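Local coordinates for DNA protection during starvation protein (Mycobacterium smegmatis, PDB 2YW6) that probably protects DNA from oxidative damage by oxidising ferrous iron with hydrogen peroxide and storing it as ferric mineral inside a hollow twelve-subunit shell, at residues B[20-25]-B[78-83]. Sequence-based numbering, arbitrary orientation.
Sequences LLQKQL and SPKGTP
Gln22 clamps the backbone of Lys80 with both ends of its side-chain amide, joining helix 12-41 of the ferritin-like four-helix bundle to the extended loop that leads into the short helix 83-89. From CB, the chain runs out with CG anti to the backbone N (chi1 178°), touches Ile72 of helix 47-75, and bends at chi2, bringing CD to 3.8 Å from Lys80 N. OE1 accepts a hydrogen bond from Lys80 N at 3.2 Å with an N-H...O angle of 154°, although the donor is tilted 18° from the Gln22 carbonyl plane; the same OE1 lies 3.5 Å from Pro79 CA. NE2 approaches a lone pair of Lys80 O in the plane of the Lys80 carbonyl, also at 3.2 Å. Two bonds to one residue fix the rotation of the amide, and NE2 adds a weak hydrogen bond to Asp89 OD1, at the end of helix 83-89.

Leu25 CD1 lies against Pro79 CB (4.0 Å) and beside Lys80 O. Lys80 CD passes 3.9 Å from Gln22 OE1 before the ammonium reaches Glu98 of a second subunit in a salt bridge. That subunit also receives the bond from Gly81 N, at His37 ND1, while Lys80 NZ donates a hydrogen bond to Ser78 OG, 3.2 Å.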
ATOM      1  N   LEU B  20     -11.946 -34.786 -16.968  1.00 42.81           N
ATOM      2  CA  LEU B  20     -12.633 -33.606 -17.471  1.00 39.88           C
ATOM      3  C   LEU B  20     -11.787 -32.374 -17.207  1.00 38.90           C
ATOM      4  O   LEU B  20     -11.650 -31.512 -18.077  1.00 38.80           O
ATOM      5  CB  LEU B  20     -13.971 -33.418 -16.769  1.00 39.32           C
ATOM      6  CG  LEU B  20     -15.219 -34.075 -17.331  1.00 39.44           C
ATOM      7  CD1 LEU B  20     -16.424 -33.622 -16.504  1.00 40.53           C
ATOM      8  CD2 LEU B  20     -15.401 -33.674 -18.771  1.00 38.77           C
ATOM      9  N   LEU B  21     -11.228 -32.289 -15.997  1.00 37.11           N
ATOM     10  CA  LEU B  21     -10.408 -31.137 -15.629  1.00 36.36           C
ATOM     11  C   LEU B  21      -9.115 -31.033 -16.439  1.00 34.61           C
ATOM     12  O   LEU B  21      -8.699 -29.932 -16.803  1.00 34.04           O
ATOM     13  CB  LEU B  21     -10.094 -31.147 -14.133  1.00 34.02           C
ATOM     14  CG  LEU B  21     -11.297 -30.879 -13.227  1.00 33.45           C
ATOM     15  CD1 LEU B  21     -10.868 -31.012 -11.772  1.00 32.47           C
ATOM     16  CD2 LEU B  21     -11.867 -29.482 -13.510  1.00 32.29           C
ATOM     17  N   GLN B  22      -8.488 -32.168 -16.723  1.00 32.75           N
ATOM     18  CA  GLN B  22      -7.258 -32.155 -17.504  1.00 33.16           C
ATOM     19  C   GLN B  22      -7.516 -31.489 -18.851  1.00 34.86           C
ATOM     20  O   GLN B  22      -6.690 -30.712 -19.339  1.00 32.33           O
ATOM     21  CB  GLN B  22      -6.746 -33.574 -17.724  1.00 32.04           C
ATOM     22  CG  GLN B  22      -5.499 -33.629 -18.570  1.00 29.96           C
ATOM     23  CD  GLN B  22      -4.338 -32.913 -17.913  1.00 29.78           C
ATOM     24  OE1 GLN B  22      -3.955 -33.245 -16.789  1.00 30.85           O
ATOM     25  NE2 GLN B  22      -3.769 -31.929 -18.607  1.00 26.46           N
ATOM     26  N   LYS B  23      -8.649 -31.820 -19.463  1.00 37.56           N
ATOM     27  CA  LYS B  23      -9.027 -31.219 -20.740  1.00 38.74           C
ATOM     28  C   LYS B  23      -9.039 -29.708 -20.537  1.00 39.30           C
ATOM     29  O   LYS B  23      -8.453 -28.956 -21.312  1.00 36.35           O
ATOM     30  CB  LYS B  23     -10.440 -31.660 -21.166  1.00 40.94           C
ATOM     31  CG  LYS B  23     -10.519 -32.909 -22.017  1.00 45.57           C
ATOM     32  CD  LYS B  23     -10.178 -34.140 -21.227  1.00 49.62           C
ATOM     33  CE  LYS B  23     -10.429 -35.394 -22.046  1.00 52.16           C
ATOM     34  NZ  LYS B  23     -10.332 -36.622 -21.201  1.00 52.19           N
ATOM     35  N   GLN B  24      -9.729 -29.279 -19.484  1.00 37.90           N
ATOM     36  CA  GLN B  24      -9.841 -27.867 -19.172  1.00 35.37           C
ATOM     37  C   GLN B  24      -8.457 -27.256 -18.949  1.00 32.66           C
ATOM     38  O   GLN B  24      -8.172 -26.155 -19.429  1.00 32.32           O
ATOM     39  CB  GLN B  24     -10.715 -27.679 -17.929  1.00 34.78           C
ATOM     40  CG  GLN B  24     -11.270 -26.268 -17.777  1.00 41.05           C
ATOM     41  CD  GLN B  24     -12.403 -25.952 -18.754  1.00 42.31           C
ATOM     42  OE1 GLN B  24     -12.622 -26.673 -19.736  1.00 43.61           O
ATOM     43  NE2 GLN B  24     -13.120 -24.865 -18.489  1.00 40.98           N
ATOM     44  N   LEU B  25      -7.603 -27.975 -18.229  1.00 30.09           N
ATOM     45  CA  LEU B  25      -6.256 -27.506 -17.944  1.00 31.43           C
ATOM     46  C   LEU B  25      -5.478 -27.179 -19.227  1.00 31.90           C
ATOM     47  O   LEU B  25      -4.843 -26.125 -19.327  1.00 34.13           O
ATOM     48  CB  LEU B  25      -5.495 -28.568 -17.145  1.00 28.90           C
ATOM     49  CG  LEU B  25      -4.337 -28.174 -16.218  1.00 28.23           C
ATOM     50  CD1 LEU B  25      -3.286 -29.262 -16.260  1.00 25.88           C
ATOM     51  CD2 LEU B  25      -3.719 -26.845 -16.624  1.00 27.97           C
ATOM     52  N   SER B  78      -2.349 -36.887 -11.623  1.00 42.18           N
ATOM     53  CA  SER B  78      -1.222 -36.006 -11.880  1.00 39.99           C
ATOM     54  C   SER B  78      -1.562 -35.110 -13.067  1.00 39.36           C
ATOM     55  O   SER B  78      -1.785 -35.594 -14.185  1.00 38.69           O
ATOM     56  CB  SER B  78       0.023 -36.852 -12.172  1.00 37.81           C
ATOM     57  OG  SER B  78       1.043 -36.091 -12.780  1.00 38.55           O
ATOM     58  N   PRO B  79      -1.648 -33.793 -12.831  1.00 37.24           N
ATOM     59  CA  PRO B  79      -1.966 -32.830 -13.894  1.00 37.78           C
ATOM     60  C   PRO B  79      -0.762 -32.579 -14.797  1.00 38.61           C
ATOM     61  O   PRO B  79       0.379 -32.613 -14.336  1.00 37.30           O
ATOM     62  CB  PRO B  79      -2.396 -31.585 -13.116  1.00 39.21           C
ATOM     63  CG  PRO B  79      -1.584 -31.667 -11.865  1.00 38.70           C
ATOM     64  CD  PRO B  79      -1.640 -33.137 -11.507  1.00 38.43           C
ATOM     65  N   LYS B  80      -1.008 -32.348 -16.084  1.00 39.24           N
ATOM     66  CA  LYS B  80       0.084 -32.102 -17.035  1.00 39.60           C
ATOM     67  C   LYS B  80       0.025 -30.729 -17.668  1.00 38.86           C
ATOM     68  O   LYS B  80      -0.972 -30.369 -18.291  1.00 38.53           O
ATOM     69  CB  LYS B  80       0.085 -33.136 -18.161  1.00 44.41           C
ATOM     70  CG  LYS B  80       0.497 -34.526 -17.751  1.00 51.34           C
ATOM     71  CD  LYS B  80      -0.646 -35.262 -17.114  1.00 55.74           C
ATOM     72  CE  LYS B  80      -0.244 -36.692 -16.841  1.00 57.32           C
ATOM     73  NZ  LYS B  80       0.908 -36.749 -15.904  1.00 57.76           N
ATOM     74  N   GLY B  81       1.116 -29.982 -17.537  1.00 37.78           N
ATOM     75  CA  GLY B  81       1.172 -28.639 -18.086  1.00 35.66           C
ATOM     76  C   GLY B  81       2.251 -28.418 -19.125  1.00 35.14           C
ATOM     77  O   GLY B  81       2.433 -27.301 -19.618  1.00 36.04           O
ATOM     78  N   THR B  82       2.971 -29.477 -19.471  1.00 34.62           N
ATOM     79  CA  THR B  82       4.027 -29.373 -20.475  1.00 34.67           C
ATOM     80  C   THR B  82       3.395 -29.150 -21.848  1.00 33.69           C
ATOM     81  O   THR B  82       2.237 -29.497 -22.058  1.00 35.37           O
ATOM     82  CB  THR B  82       4.876 -30.667 -20.528  1.00 35.78           C
ATOM     83  OG1 THR B  82       4.012 -31.793 -20.760  1.00 36.40           O
ATOM     84  CG2 THR B  82       5.666 -30.857 -19.225  1.00 31.29           C
ATOM     85  N   PRO B  83       4.156 -28.585 -22.803  1.00 35.10           N
ATOM     86  CA  PRO B  83       3.714 -28.300 -24.175  1.00 35.73           C
ATOM     87  C   PRO B  83       3.134 -29.517 -24.889  1.00 37.06           C
ATOM     88  O   PRO B  83       2.173 -29.401 -25.655  1.00 37.99           O
ATOM     89  CB  PRO B  83       4.990 -27.817 -24.852  1.00 35.92           C
ATOM     90  CG  PRO B  83       5.733 -27.174 -23.736  1.00 33.27           C
ATOM     91  CD  PRO B  83       5.560 -28.184 -22.628  1.00 34.26           C
TER